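PDB 4B4O: epimerase family protein SDR39U1 from Homo sapiens, which binds NADPH and is a putative NADP-dependent oxidoreductase of the NAD(P)-dependent epimerase/dehydratase family. Local coordinates for residues 105-114 against 129-140; 150-158 against 206-217. The protein carries 3 engineered substitutions. All coordinates share one frame; numbering follows the deposited sequence.

Interaction 1 (105-114 against 129-140); sequences LVTGVAYYQP and FDFFSNLVTKWE. With NDP (NADPH dihydro-nicotinamide-adenine-dinucleotide phosphate), chain I.
T107 and W139 show how one strand residue can serve a helix and a cofactor site together. The T107 methyl CG2 lies over the indole face, 3.9 Å from the centroid of the W139 six-membered ring, a CH-pi contact. V106 O meets the same ring from above, 3.2 Å from W139 CZ2, while the indole edge turns to the NADPH ribose, with O3D of NDP 3.3 Å from W139 CZ2. Replacing W139 by alanine is likely to leave the T107 methyl without its aromatic partner and open a gap beside the ribose. With OG1 between backbone N and carbonyl carbon (chi1 69°), T107 donates a 2.9 Å hydrogen bond from OG1 to E140 OE2, on the anti lone pair of that oxygen. The same oxygen forms a salt bridge with R156 on the neighbouring strand. Toward the helix start, V136 CG1 packs against Y111 CD1 and A110 CB meets F132 CB.

Beyond the strand, F129 lies between two partners: Q113 CB rests over one face of its ring, S133 OG over the centre of the other. Y111 O approaches the ring edge, 3.2 Å from F129 CE2. What positions this end is a capping box, in which S133 N donates to D130 OD1 at 2.7 Å and D130 N to S133 OG. Strand 105-108 and helix 131-140 run nearly antiparallel, at 162°, with axes 8.4 Å apart, the strand-to-helix packing of a Rossmann-type SDR domain beside its nicotinamide ribose.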
loop_
_atom_site.group_PDB
_atom_site.type_symbol
_atom_site.label_atom_id
_atom_site.label_comp_id
_atom_site.label_asym_id
_atom_site.label_seq_id
_atom_site.Cartn_x
_atom_site.Cartn_y
_atom_site.Cartn_z
ATOM N N LEU A 105 -7.145 -5.072 -5.439
ATOM C CA LEU A 105 -7.129 -4.518 -4.079
ATOM C C LEU A 105 -5.714 -4.359 -3.599
ATOM O O LEU A 105 -4.838 -5.159 -3.945
ATOM C CB LEU A 105 -7.858 -5.453 -3.116
ATOM C CG LEU A 105 -8.008 -4.927 -1.691
ATOM C CD1 LEU A 105 -8.732 -3.585 -1.679
ATOM C CD2 LEU A 105 -8.774 -5.938 -0.860
ATOM N N VAL A 106 -5.475 -3.293 -2.841
ATOM C CA VAL A 106 -4.183 -3.106 -2.180
ATOM C C VAL A 106 -4.377 -3.430 -0.723
ATOM O O VAL A 106 -5.252 -2.864 -0.065
ATOM C CB VAL A 106 -3.621 -1.665 -2.317
ATOM C CG1 VAL A 106 -2.471 -1.436 -1.350
ATOM C CG2 VAL A 106 -3.152 -1.381 -3.736
ATOM N N THR A 107 -3.583 -4.370 -0.220
ATOM C CA THR A 107 -3.512 -4.606 1.224
ATOM C C THR A 107 -2.034 -4.502 1.630
ATOM O O THR A 107 -1.299 -3.685 1.050
ATOM C CB THR A 107 -4.191 -5.925 1.611
ATOM O OG1 THR A 107 -3.433 -7.034 1.112
ATOM C CG2 THR A 107 -5.595 -5.989 1.024
ATOM N N GLY A 108 -1.597 -5.267 2.621
ATOM C CA GLY A 108 -0.283 -5.033 3.208
ATOM C C GLY A 108 0.527 -6.260 3.546
ATOM O O GLY A 108 0.002 -7.347 3.723
ATOM N N VAL A 109 1.831 -6.070 3.646
ATOM C CA VAL A 109 2.732 -7.151 4.016
ATOM C C VAL A 109 2.573 -7.542 5.481
ATOM O O VAL A 109 3.141 -8.545 5.919
ATOM C CB VAL A 109 4.215 -6.809 3.735
ATOM C CG1 VAL A 109 4.466 -6.660 2.245
ATOM C CG2 VAL A 109 4.645 -5.594 4.524
ATOM N N ALA A 110 1.817 -6.760 6.241
ATOM C CA ALA A 110 1.455 -7.124 7.613
ATOM C C ALA A 110 0.854 -8.539 7.716
ATOM O O ALA A 110 0.817 -9.118 8.801
ATOM C CB ALA A 110 0.476 -6.104 8.160
ATOM N N TYR A 111 0.367 -9.076 6.601
ATOM C CA TYR A 111 -0.107 -10.465 6.540
ATOM C C TYR A 111 0.954 -11.464 7.029
ATOM O O TYR A 111 0.623 -12.471 7.636
ATOM C CB TYR A 111 -0.510 -10.810 5.094
ATOM C CG TYR A 111 -1.176 -12.161 4.916
ATOM C CD1 TYR A 111 -2.539 -12.316 5.142
ATOM C CD2 TYR A 111 -0.455 -13.260 4.501
ATOM C CE1 TYR A 111 -3.159 -13.535 4.984
ATOM C CE2 TYR A 111 -1.060 -14.486 4.359
ATOM C CZ TYR A 111 -2.424 -14.611 4.590
ATOM O OH TYR A 111 -3.048 -15.830 4.430
ATOM N N TYR A 112 2.218 -11.186 6.721
ATOM C CA TYR A 112 3.318 -12.098 7.033
ATOM C C TYR A 112 3.913 -11.814 8.420
ATOM O O TYR A 112 4.171 -10.670 8.779
ATOM C CB TYR A 112 4.415 -12.027 5.962
ATOM C CG TYR A 112 3.889 -12.114 4.550
ATOM C CD1 TYR A 112 3.270 -13.259 4.081
ATOM C CD2 TYR A 112 4.007 -11.034 3.685
ATOM C CE1 TYR A 112 2.778 -13.322 2.791
ATOM C CE2 TYR A 112 3.525 -11.091 2.382
ATOM C CZ TYR A 112 2.910 -12.235 1.943
ATOM O OH TYR A 112 2.455 -12.284 0.648
ATOM N N GLN A 113 4.083 -12.876 9.191
ATOM C CA GLN A 113 4.546 -12.790 10.555
ATOM C C GLN A 113 5.940 -12.137 10.608
ATOM O O GLN A 113 6.893 -12.649 10.043
ATOM C CB GLN A 113 4.545 -14.207 11.149
ATOM C CG GLN A 113 5.284 -14.450 12.459
ATOM C CD GLN A 113 4.624 -13.851 13.695
ATOM O OE1 GLN A 113 3.618 -14.400 14.243
ATOM N NE2 GLN A 113 5.234 -12.757 14.202
ATOM N N PRO A 114 6.056 -10.995 11.298
ATOM C CA PRO A 114 7.377 -10.401 11.462
ATOM C C PRO A 114 8.334 -11.358 12.139
ATOM O O PRO A 114 7.943 -12.091 13.046
ATOM C CB PRO A 114 7.110 -9.200 12.361
ATOM C CG PRO A 114 5.689 -8.850 12.103
ATOM C CD PRO A 114 5.011 -10.182 11.952
ATOM N N PHE A 129 -2.318 -13.635 13.390
ATOM C CA PHE A 129 -1.474 -13.567 14.607
ATOM C C PHE A 129 -1.457 -12.213 15.315
ATOM O O PHE A 129 -0.865 -12.084 16.378
ATOM C CB PHE A 129 -0.034 -13.950 14.255
ATOM C CG PHE A 129 0.520 -13.150 13.134
ATOM C CD1 PHE A 129 1.053 -11.894 13.364
ATOM C CD2 PHE A 129 0.447 -13.626 11.837
ATOM C CE1 PHE A 129 1.544 -11.134 12.319
ATOM C CE2 PHE A 129 0.938 -12.883 10.788
ATOM C CZ PHE A 129 1.491 -11.634 11.023
ATOM N N ASP A 130 -2.065 -11.207 14.711
ATOM C CA ASP A 130 -2.176 -9.893 15.329
ATOM C C ASP A 130 -3.272 -9.106 14.618
ATOM O O ASP A 130 -3.878 -9.583 13.665
ATOM C CB ASP A 130 -0.827 -9.142 15.332
ATOM C CG ASP A 130 -0.385 -8.656 13.931
ATOM O OD1 ASP A 130 -1.115 -8.780 12.933
ATOM O OD2 ASP A 130 0.763 -8.161 13.816
ATOM N N PHE A 131 -3.496 -7.887 15.061
ATOM C CA PHE A 131 -4.561 -7.094 14.505
ATOM C C PHE A 131 -4.437 -6.836 12.993
ATOM O O PHE A 131 -5.414 -6.949 12.240
ATOM C CB PHE A 131 -4.640 -5.758 15.236
ATOM C CG PHE A 131 -5.649 -4.821 14.644
ATOM C CD1 PHE A 131 -6.957 -4.854 15.069
ATOM C CD2 PHE A 131 -5.289 -3.933 13.660
ATOM C CE1 PHE A 131 -7.890 -4.004 14.530
ATOM C CE2 PHE A 131 -6.216 -3.088 13.110
ATOM C CZ PHE A 131 -7.517 -3.121 13.550
ATOM N N PHE A 132 -3.241 -6.453 12.557
ATOM C CA PHE A 132 -3.038 -6.076 11.152
ATOM C C PHE A 132 -3.030 -7.267 10.197
ATOM O O PHE A 132 -3.472 -7.153 9.063
ATOM C CB PHE A 132 -1.762 -5.251 11.017
ATOM C CG PHE A 132 -1.834 -3.955 11.734
ATOM C CD1 PHE A 132 -2.636 -2.927 11.242
ATOM C CD2 PHE A 132 -1.150 -3.764 12.918
ATOM C CE1 PHE A 132 -2.747 -1.733 11.918
ATOM C CE2 PHE A 132 -1.245 -2.560 13.608
ATOM C CZ PHE A 132 -2.059 -1.544 13.108
ATOM N N SER A 133 -2.538 -8.409 10.662
ATOM C CA SER A 133 -2.606 -9.626 9.861
ATOM C C SER A 133 -4.067 -10.077 9.723
ATOM O O SER A 133 -4.511 -10.380 8.619
ATOM C CB SER A 133 -1.717 -10.729 10.457
ATOM O OG SER A 133 -1.975 -10.940 11.828
ATOM N N ASN A 134 -4.817 -10.092 10.829
ATOM C CA ASN A 134 -6.251 -10.354 10.768
ATOM C C ASN A 134 -6.970 -9.347 9.872
ATOM O O ASN A 134 -7.896 -9.704 9.141
ATOM C CB ASN A 134 -6.890 -10.356 12.168
ATOM C CG ASN A 134 -6.636 -11.667 12.918
ATOM O OD1 ASN A 134 -6.875 -12.745 12.366
ATOM N ND2 ASN A 134 -6.151 -11.595 14.177
ATOM N N LEU A 135 -6.557 -8.088 9.932
ATOM C CA LEU A 135 -7.144 -7.083 9.051
ATOM C C LEU A 135 -7.005 -7.537 7.588
ATOM O O LEU A 135 -7.976 -7.608 6.871
ATOM C CB LEU A 135 -6.498 -5.695 9.273
ATOM C CG LEU A 135 -6.855 -4.541 8.303
ATOM C CD1 LEU A 135 -8.245 -3.967 8.512
ATOM C CD2 LEU A 135 -5.815 -3.436 8.391
ATOM N N VAL A 136 -5.798 -7.867 7.170
ATOM C CA VAL A 136 -5.552 -8.204 5.781
ATOM C C VAL A 136 -6.427 -9.379 5.385
ATOM O O VAL A 136 -7.006 -9.369 4.313
ATOM C CB VAL A 136 -4.035 -8.431 5.477
ATOM C CG1 VAL A 136 -3.832 -8.959 4.067
ATOM C CG2 VAL A 136 -3.232 -7.135 5.679
ATOM N N THR A 137 -6.555 -10.390 6.242
ATOM C CA THR A 137 -7.410 -11.559 5.910
ATOM C C THR A 137 -8.845 -11.129 5.608
ATOM O O THR A 137 -9.403 -11.459 4.574
ATOM C CB THR A 137 -7.404 -12.650 7.031
ATOM O OG1 THR A 137 -6.089 -13.180 7.179
ATOM C CG2 THR A 137 -8.348 -13.800 6.715
ATOM N N LYS A 138 -9.423 -10.363 6.513
ATOM C CA LYS A 138 -10.824 -9.921 6.397
ATOM C C LYS A 138 -11.012 -8.981 5.212
ATOM O O LYS A 138 -12.002 -9.035 4.506
ATOM C CB LYS A 138 -11.284 -9.221 7.686
ATOM C CG LYS A 138 -11.467 -10.150 8.868
ATOM C CD LYS A 138 -11.300 -9.373 10.164
ATOM C CE LYS A 138 -11.932 -10.086 11.356
ATOM N NZ LYS A 138 -11.264 -9.661 12.619
ATOM N N TRP A 139 -10.020 -8.137 5.021
ATOM C CA TRP A 139 -9.978 -7.182 3.930
ATOM C C TRP A 139 -9.992 -7.882 2.593
ATOM O O TRP A 139 -10.768 -7.540 1.711
ATOM C CB TRP A 139 -8.696 -6.383 4.096
ATOM C CG TRP A 139 -8.569 -5.059 3.406
ATOM C CD1 TRP A 139 -9.438 -4.450 2.516
ATOM C CD2 TRP A 139 -7.440 -4.150 3.524
ATOM N NE1 TRP A 139 -8.927 -3.243 2.097
ATOM C CE2 TRP A 139 -7.729 -3.013 2.671
ATOM C CE3 TRP A 139 -6.262 -4.169 4.230
ATOM C CZ2 TRP A 139 -6.859 -1.963 2.545
ATOM C CZ3 TRP A 139 -5.391 -3.094 4.092
ATOM C CH2 TRP A 139 -5.690 -2.016 3.276
ATOM N N GLU A 140 -9.128 -8.872 2.436
ATOM C CA GLU A 140 -9.094 -9.658 1.217
ATOM C C GLU A 140 -10.381 -10.448 1.064
ATOM O O GLU A 140 -10.926 -10.545 -0.033
ATOM C CB GLU A 140 -7.849 -10.560 1.192
ATOM C CG GLU A 140 -6.576 -9.724 1.084
ATOM C CD GLU A 140 -5.261 -10.516 1.074
ATOM O OE1 GLU A 140 -5.279 -11.763 0.991
ATOM O OE2 GLU A 140 -4.194 -9.846 1.136
HETATM P PA NDP I . -4.086 7.623 1.859
HETATM O O1A NDP I . -4.463 7.842 3.345
HETATM O O2A NDP I . -3.234 8.667 1.109
HETATM O O5B NDP I . -5.400 7.515 0.898
HETATM C C5B NDP I . -6.567 6.947 1.484
HETATM C C4B NDP I . -7.770 7.493 0.757
HETATM O O4B NDP I . -8.901 6.751 1.208
HETATM C C3B NDP I . -8.002 8.974 1.073
HETATM O O3B NDP I . -7.605 9.865 -0.008
HETATM C C2B NDP I . -9.502 9.072 1.307
HETATM O O2B NDP I . -10.198 9.473 0.136
HETATM C C1B NDP I . -9.923 7.661 1.584
HETATM N N9A NDP I . -10.125 7.574 3.032
HETATM C C8A NDP I . -9.371 8.036 4.083
HETATM N N7A NDP I . -10.036 7.745 5.280
HETATM C C5A NDP I . -11.197 7.114 4.958
HETATM C C6A NDP I . -12.343 6.532 5.663
HETATM N N6A NDP I . -12.410 6.517 7.010
HETATM N N1A NDP I . -13.340 5.982 4.937
HETATM C C2A NDP I . -13.281 5.992 3.574
HETATM N N3A NDP I . -12.252 6.482 2.852
HETATM C C4A NDP I . -11.233 7.014 3.489
HETATM O O3 NDP I . -3.411 6.153 1.907
HETATM P PN NDP I . -2.358 5.612 0.813
HETATM O O1N NDP I . -2.686 6.239 -0.533
HETATM O O2N NDP I . -0.964 5.781 1.337
HETATM O O5D NDP I . -2.688 3.998 0.799
HETATM C C5D NDP I . -3.998 3.647 0.299
HETATM C C4D NDP I . -4.412 2.254 0.726
HETATM O O4D NDP I . -3.238 1.460 0.605
HETATM C C3D NDP I . -4.854 2.131 2.198
HETATM O O3D NDP I . -5.976 1.199 2.318
HETATM C C2D NDP I . -3.594 1.647 2.924
HETATM O O2D NDP I . -3.758 0.739 4.020
HETATM C C1D NDP I . -2.915 0.839 1.851
HETATM N N1N NDP I . -1.457 0.721 2.036
HETATM C C2N NDP I . -0.670 1.804 2.102
HETATM C C3N NDP I . 0.690 1.680 2.274
HETATM C C7N NDP I . 1.518 2.911 2.326
HETATM O O7N NDP I . 1.023 3.953 1.904
HETATM N N7N NDP I . 2.757 2.882 2.811
HETATM C C4N NDP I . 1.345 0.343 2.341
HETATM C C5N NDP I . 0.402 -0.765 2.245
HETATM C C6N NDP I . -0.951 -0.527 2.092
HETATM P P2B NDP I . -11.420 10.583 0.262
HETATM O O1X NDP I . -12.615 9.831 0.810
HETATM O O2X NDP I . -10.928 11.710 1.219
HETATM O O3X NDP I . -11.517 10.911 -1.248
#

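Interaction 2 (150-158 against 206-217); sequences TRQVVVRSG and LEANHVHGVLNG. With NDP (NADPH dihydro-nicotinamide-adenine-dinucleotide phosphate), chain I.
L206 and A208, at the end of helix 195-207 and just after it, bring their carbonyls up to the guanidinium of R151, whose NH1 is bonded to carbonyls that come before and after them in the chain. A208 O and N209 CA lie over one face of that flat group, whereas V211 O sits at its edge, close to the plane. The chain of R151 bends at chi3 (45°), which folds the head back against the turn from A208 to V211. R151 NH1 then donates to V211 O at 2.7 Å, on a lone pair in the carbonyl plane; the same nitrogen also bonds to A205 O, still within the helix. V211 CG1 touches V153 CG2, and H212 CA approaches Q152 O just before the strand begins.

At G213, where positive phi favours glycine, the parallel ladder starts: its N donates to Q152 O at 2.8 Å and its O accepts from V154 N. These two segments thus join strands 151-157 and 213-217 of the parallel Rossmann-type sheet; the chain between them runs through strand 192-194 and helix 195-207, which packs on the face of V153 and V155. V214 sends CG1 over a face of the R156 guanidinium, 3.8 Å from R156 NE, whose salt bridge to E140 lies elsewhere. L215 N bonds to V154 O and L215 O receives R156 N. On the face shared with V153, L215 CD1 meets V153 CG1 at 3.8 Å. N216 brings OD1 to 3.9 Å from R156 CB, although its amide oxygen is bonded to Y112 OH. G217 CA packs against V155 CG1; its N donates to R156 O, and its O takes G158 N at 3.0 Å, beside S157 CB, which lies 3.5 Å from C5N of the nicotinamide.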
loop_
_atom_site.group_PDB
_atom_site.type_symbol
_atom_site.label_atom_id
_atom_site.label_comp_id
_atom_site.label_asym_id
_atom_site.label_seq_id
_atom_site.Cartn_x
_atom_site.Cartn_y
_atom_site.Cartn_z
ATOM N N THR A 150 -14.754 -11.814 -13.530
ATOM C CA THR A 150 -13.862 -10.702 -13.256
ATOM C C THR A 150 -12.553 -11.193 -12.655
ATOM O O THR A 150 -12.523 -11.833 -11.614
ATOM C CB THR A 150 -14.512 -9.665 -12.325
ATOM O OG1 THR A 150 -15.691 -9.144 -12.947
ATOM C CG2 THR A 150 -13.552 -8.525 -12.046
ATOM N N ARG A 151 -11.473 -10.861 -13.344
ATOM C CA ARG A 151 -10.113 -11.197 -12.939
ATOM C C ARG A 151 -9.775 -10.488 -11.618
ATOM O O ARG A 151 -10.075 -9.316 -11.456
ATOM C CB ARG A 151 -9.172 -10.760 -14.042
ATOM C CG ARG A 151 -7.856 -11.490 -14.073
ATOM C CD ARG A 151 -7.174 -11.308 -15.415
ATOM N NE ARG A 151 -7.206 -9.923 -15.886
ATOM C CZ ARG A 151 -6.455 -8.942 -15.405
ATOM N NH1 ARG A 151 -5.601 -9.156 -14.406
ATOM N NH2 ARG A 151 -6.563 -7.725 -15.901
ATOM N N GLN A 152 -9.194 -11.218 -10.666
ATOM C CA GLN A 152 -8.970 -10.695 -9.311
ATOM C C GLN A 152 -7.495 -10.666 -8.954
ATOM O O GLN A 152 -6.774 -11.656 -9.140
ATOM C CB GLN A 152 -9.734 -11.514 -8.261
ATOM C CG GLN A 152 -11.231 -11.536 -8.502
ATOM C CD GLN A 152 -12.038 -12.106 -7.375
ATOM O OE1 GLN A 152 -12.059 -11.599 -6.244
ATOM N NE2 GLN A 152 -12.766 -13.144 -7.697
ATOM N N VAL A 153 -7.050 -9.521 -8.442
ATOM C CA VAL A 153 -5.667 -9.357 -8.019
ATOM C C VAL A 153 -5.647 -8.684 -6.643
ATOM O O VAL A 153 -6.436 -7.790 -6.366
ATOM C CB VAL A 153 -4.837 -8.508 -9.017
ATOM C CG1 VAL A 153 -3.409 -8.365 -8.511
ATOM C CG2 VAL A 153 -4.822 -9.142 -10.392
ATOM N N VAL A 154 -4.752 -9.136 -5.775
ATOM C CA VAL A 154 -4.521 -8.460 -4.517
ATOM C C VAL A 154 -3.039 -8.162 -4.454
ATOM O O VAL A 154 -2.229 -9.063 -4.561
ATOM C CB VAL A 154 -4.934 -9.310 -3.303
ATOM C CG1 VAL A 154 -4.441 -8.656 -2.034
ATOM C CG2 VAL A 154 -6.440 -9.494 -3.264
ATOM N N VAL A 155 -2.694 -6.897 -4.283
ATOM C CA VAL A 155 -1.306 -6.483 -4.123
ATOM C C VAL A 155 -1.041 -6.156 -2.659
ATOM O O VAL A 155 -1.561 -5.175 -2.121
ATOM C CB VAL A 155 -0.976 -5.272 -5.041
ATOM C CG1 VAL A 155 0.499 -4.911 -4.979
ATOM C CG2 VAL A 155 -1.371 -5.575 -6.490
ATOM N N ARG A 156 -0.267 -7.002 -1.996
ATOM C CA ARG A 156 0.131 -6.750 -0.620
ATOM C C ARG A 156 1.355 -5.842 -0.662
ATOM O O ARG A 156 2.448 -6.263 -1.055
ATOM C CB ARG A 156 0.473 -8.052 0.094
ATOM C CG ARG A 156 -0.739 -8.921 0.409
ATOM C CD ARG A 156 -0.347 -10.356 0.715
ATOM N NE ARG A 156 -1.514 -11.202 0.962
ATOM C CZ ARG A 156 -1.480 -12.512 1.125
ATOM N NH1 ARG A 156 -0.330 -13.168 1.073
ATOM N NH2 ARG A 156 -2.597 -13.164 1.361
ATOM N N SER A 157 1.198 -4.607 -0.212
ATOM C CA SER A 157 2.240 -3.601 -0.361
ATOM C C SER A 157 3.133 -3.465 0.864
ATOM O O SER A 157 2.684 -3.564 2.011
ATOM C CB SER A 157 1.599 -2.245 -0.645
ATOM O OG SER A 157 2.578 -1.244 -0.862
ATOM N N GLY A 158 4.403 -3.186 0.611
ATOM C CA GLY A 158 5.313 -2.721 1.652
ATOM C C GLY A 158 5.170 -1.218 1.814
ATOM O O GLY A 158 4.191 -0.640 1.373
ATOM N N LEU A 206 -3.949 -4.303 -13.901
ATOM C CA LEU A 206 -5.119 -3.846 -14.643
ATOM C C LEU A 206 -5.027 -4.158 -16.142
ATOM O O LEU A 206 -6.005 -4.499 -16.738
ATOM C CB LEU A 206 -5.352 -2.348 -14.409
ATOM C CG LEU A 206 -5.738 -1.939 -12.989
ATOM C CD1 LEU A 206 -5.652 -0.435 -12.749
ATOM C CD2 LEU A 206 -7.153 -2.386 -12.716
ATOM N N GLU A 207 -3.856 -4.040 -16.745
ATOM C CA GLU A 207 -3.733 -4.159 -18.201
ATOM C C GLU A 207 -3.545 -5.595 -18.665
ATOM O O GLU A 207 -4.136 -6.012 -19.643
ATOM C CB GLU A 207 -2.548 -3.342 -18.703
ATOM C CG GLU A 207 -2.732 -1.840 -18.572
ATOM C CD GLU A 207 -1.528 -1.044 -19.062
ATOM O OE1 GLU A 207 -0.487 -1.640 -19.368
ATOM O OE2 GLU A 207 -1.623 0.188 -19.183
ATOM N N ALA A 208 -2.675 -6.339 -17.985
ATOM C CA ALA A 208 -2.238 -7.648 -18.439
ATOM C C ALA A 208 -3.224 -8.702 -17.956
ATOM O O ALA A 208 -3.382 -8.915 -16.755
ATOM C CB ALA A 208 -0.838 -7.914 -17.901
ATOM N N ASN A 209 -3.867 -9.397 -18.881
ATOM C CA ASN A 209 -4.931 -10.307 -18.477
ATOM C C ASN A 209 -4.473 -11.728 -18.050
ATOM O O ASN A 209 -5.311 -12.573 -17.782
ATOM C CB ASN A 209 -6.052 -10.361 -19.537
ATOM C CG ASN A 209 -5.650 -11.120 -20.769
ATOM O OD1 ASN A 209 -4.550 -11.690 -20.823
ATOM N ND2 ASN A 209 -6.539 -11.147 -21.772
ATOM N N HIS A 210 -3.169 -11.965 -17.961
ATOM C CA HIS A 210 -2.642 -13.194 -17.360
ATOM C C HIS A 210 -2.383 -13.053 -15.868
ATOM O O HIS A 210 -2.051 -14.039 -15.184
ATOM C CB HIS A 210 -1.359 -13.642 -18.064
ATOM C CG HIS A 210 -0.218 -12.657 -17.958
ATOM N ND1 HIS A 210 0.069 -11.758 -18.935
ATOM C CD2 HIS A 210 0.723 -12.456 -16.958
ATOM C CE1 HIS A 210 1.130 -11.015 -18.570
ATOM N NE2 HIS A 210 1.529 -11.434 -17.356
ATOM N N VAL A 211 -2.516 -11.841 -15.339
ATOM C CA VAL A 211 -2.177 -11.579 -13.950
ATOM C C VAL A 211 -3.384 -11.858 -13.063
ATOM O O VAL A 211 -4.440 -11.301 -13.281
ATOM C CB VAL A 211 -1.709 -10.116 -13.767
ATOM C CG1 VAL A 211 -1.363 -9.841 -12.303
ATOM C CG2 VAL A 211 -0.533 -9.837 -14.704
ATOM N N HIS A 212 -3.201 -12.689 -12.047
ATOM C CA HIS A 212 -4.278 -13.008 -11.108
ATOM C C HIS A 212 -3.699 -13.313 -9.746
ATOM O O HIS A 212 -2.541 -13.667 -9.632
ATOM C CB HIS A 212 -5.087 -14.202 -11.617
ATOM C CG HIS A 212 -4.247 -15.437 -11.836
ATOM N ND1 HIS A 212 -3.395 -15.581 -12.912
ATOM C CD2 HIS A 212 -4.073 -16.591 -11.022
ATOM C CE1 HIS A 212 -2.716 -16.777 -12.795
ATOM N NE2 HIS A 212 -3.140 -17.399 -11.645
ATOM N N GLY A 213 -4.494 -13.159 -8.696
ATOM C CA GLY A 213 -4.091 -13.586 -7.357
ATOM C C GLY A 213 -3.237 -12.598 -6.613
ATOM O O GLY A 213 -3.301 -11.396 -6.833
ATOM N N VAL A 214 -2.448 -13.123 -5.691
ATOM C CA VAL A 214 -1.690 -12.294 -4.764
ATOM C C VAL A 214 -0.333 -11.943 -5.351
ATOM O O VAL A 214 0.371 -12.816 -5.849
ATOM C CB VAL A 214 -1.423 -12.985 -3.429
ATOM C CG1 VAL A 214 -0.484 -12.113 -2.619
ATOM C CG2 VAL A 214 -2.721 -13.232 -2.691
ATOM N N LEU A 215 -0.000 -10.651 -5.288
ATOM C CA LEU A 215 1.293 -10.120 -5.697
ATOM C C LEU A 215 1.885 -9.286 -4.557
ATOM O O LEU A 215 1.195 -8.481 -3.941
ATOM C CB LEU A 215 1.130 -9.209 -6.926
ATOM C CG LEU A 215 0.495 -9.779 -8.193
ATOM C CD1 LEU A 215 0.291 -8.680 -9.215
ATOM C CD2 LEU A 215 1.352 -10.916 -8.722
ATOM N N ASN A 216 3.160 -9.489 -4.274
ATOM C CA ASN A 216 3.808 -8.729 -3.206
ATOM C C ASN A 216 4.312 -7.439 -3.782
ATOM O O ASN A 216 5.163 -7.447 -4.671
ATOM C CB ASN A 216 4.954 -9.512 -2.549
ATOM C CG ASN A 216 4.466 -10.564 -1.570
ATOM O OD1 ASN A 216 3.414 -10.407 -0.934
ATOM N ND2 ASN A 216 5.227 -11.648 -1.441
ATOM N N GLY A 217 3.746 -6.338 -3.311
ATOM C CA GLY A 217 4.126 -5.009 -3.768
ATOM C C GLY A 217 5.346 -4.462 -3.041
ATOM O O GLY A 217 5.247 -3.499 -2.263
HETATM P PA NDP I . -4.086 7.623 1.859
HETATM O O1A NDP I . -4.463 7.842 3.345
HETATM O O2A NDP I . -3.234 8.667 1.109
HETATM O O5B NDP I . -5.400 7.515 0.898
HETATM C C5B NDP I . -6.567 6.947 1.484
HETATM C C4B NDP I . -7.770 7.493 0.757
HETATM O O4B NDP I . -8.901 6.751 1.208
HETATM C C3B NDP I . -8.002 8.974 1.073
HETATM O O3B NDP I . -7.605 9.865 -0.008
HETATM C C2B NDP I . -9.502 9.072 1.307
HETATM O O2B NDP I . -10.198 9.473 0.136
HETATM C C1B NDP I . -9.923 7.661 1.584
HETATM N N9A NDP I . -10.125 7.574 3.032
HETATM C C8A NDP I . -9.371 8.036 4.083
HETATM N N7A NDP I . -10.036 7.745 5.280
HETATM C C5A NDP I . -11.197 7.114 4.958
HETATM C C6A NDP I . -12.343 6.532 5.663
HETATM N N6A NDP I . -12.410 6.517 7.010
HETATM N N1A NDP I . -13.340 5.982 4.937
HETATM C C2A NDP I . -13.281 5.992 3.574
HETATM N N3A NDP I . -12.252 6.482 2.852
HETATM C C4A NDP I . -11.233 7.014 3.489
HETATM O O3 NDP I . -3.411 6.153 1.907
HETATM P PN NDP I . -2.358 5.612 0.813
HETATM O O1N NDP I . -2.686 6.239 -0.533
HETATM O O2N NDP I . -0.964 5.781 1.337
HETATM O O5D NDP I . -2.688 3.998 0.799
HETATM C C5D NDP I . -3.998 3.647 0.299
HETATM C C4D NDP I . -4.412 2.254 0.726
HETATM O O4D NDP I . -3.238 1.460 0.605
HETATM C C3D NDP I . -4.854 2.131 2.198
HETATM O O3D NDP I . -5.976 1.199 2.318
HETATM C C2D NDP I . -3.594 1.647 2.924
HETATM O O2D NDP I . -3.758 0.739 4.020
HETATM C C1D NDP I . -2.915 0.839 1.851
HETATM N N1N NDP I . -1.457 0.721 2.036
HETATM C C2N NDP I . -0.670 1.804 2.102
HETATM C C3N NDP I . 0.690 1.680 2.274
HETATM C C7N NDP I . 1.518 2.911 2.326
HETATM O O7N NDP I . 1.023 3.953 1.904
HETATM N N7N NDP I . 2.757 2.882 2.811
HETATM C C4N NDP I . 1.345 0.343 2.341
HETATM C C5N NDP I . 0.402 -0.765 2.245
HETATM C C6N NDP I . -0.951 -0.527 2.092
HETATM P P2B NDP I . -11.420 10.583 0.262
HETATM O O1X NDP I . -12.615 9.831 0.810
HETATM O O2X NDP I . -10.928 11.710 1.219
HETATM O O3X NDP I . -11.517 10.911 -1.248
#

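From the N terminus, interaction 1 comes first: strand 102-108 runs out into a loop without helix or strand, and helix 131-143 returns nearly antiparallel to that strand, closing a short loop of 14 residues. The chain then passes directly into strand 151-161, where interaction 2 opens. Its loop is longer, 47 residues that include helices 166-176 and 195-207, and it closes when strand 213-217 pairs with strand 151-161. The two loops therefore follow in series, neither enclosing nor crossing the other. Strand 151-161 lies between strands 102-108 and 213-217, L105 O to V155 N bridging the first pair, and both interactions reach NADPH.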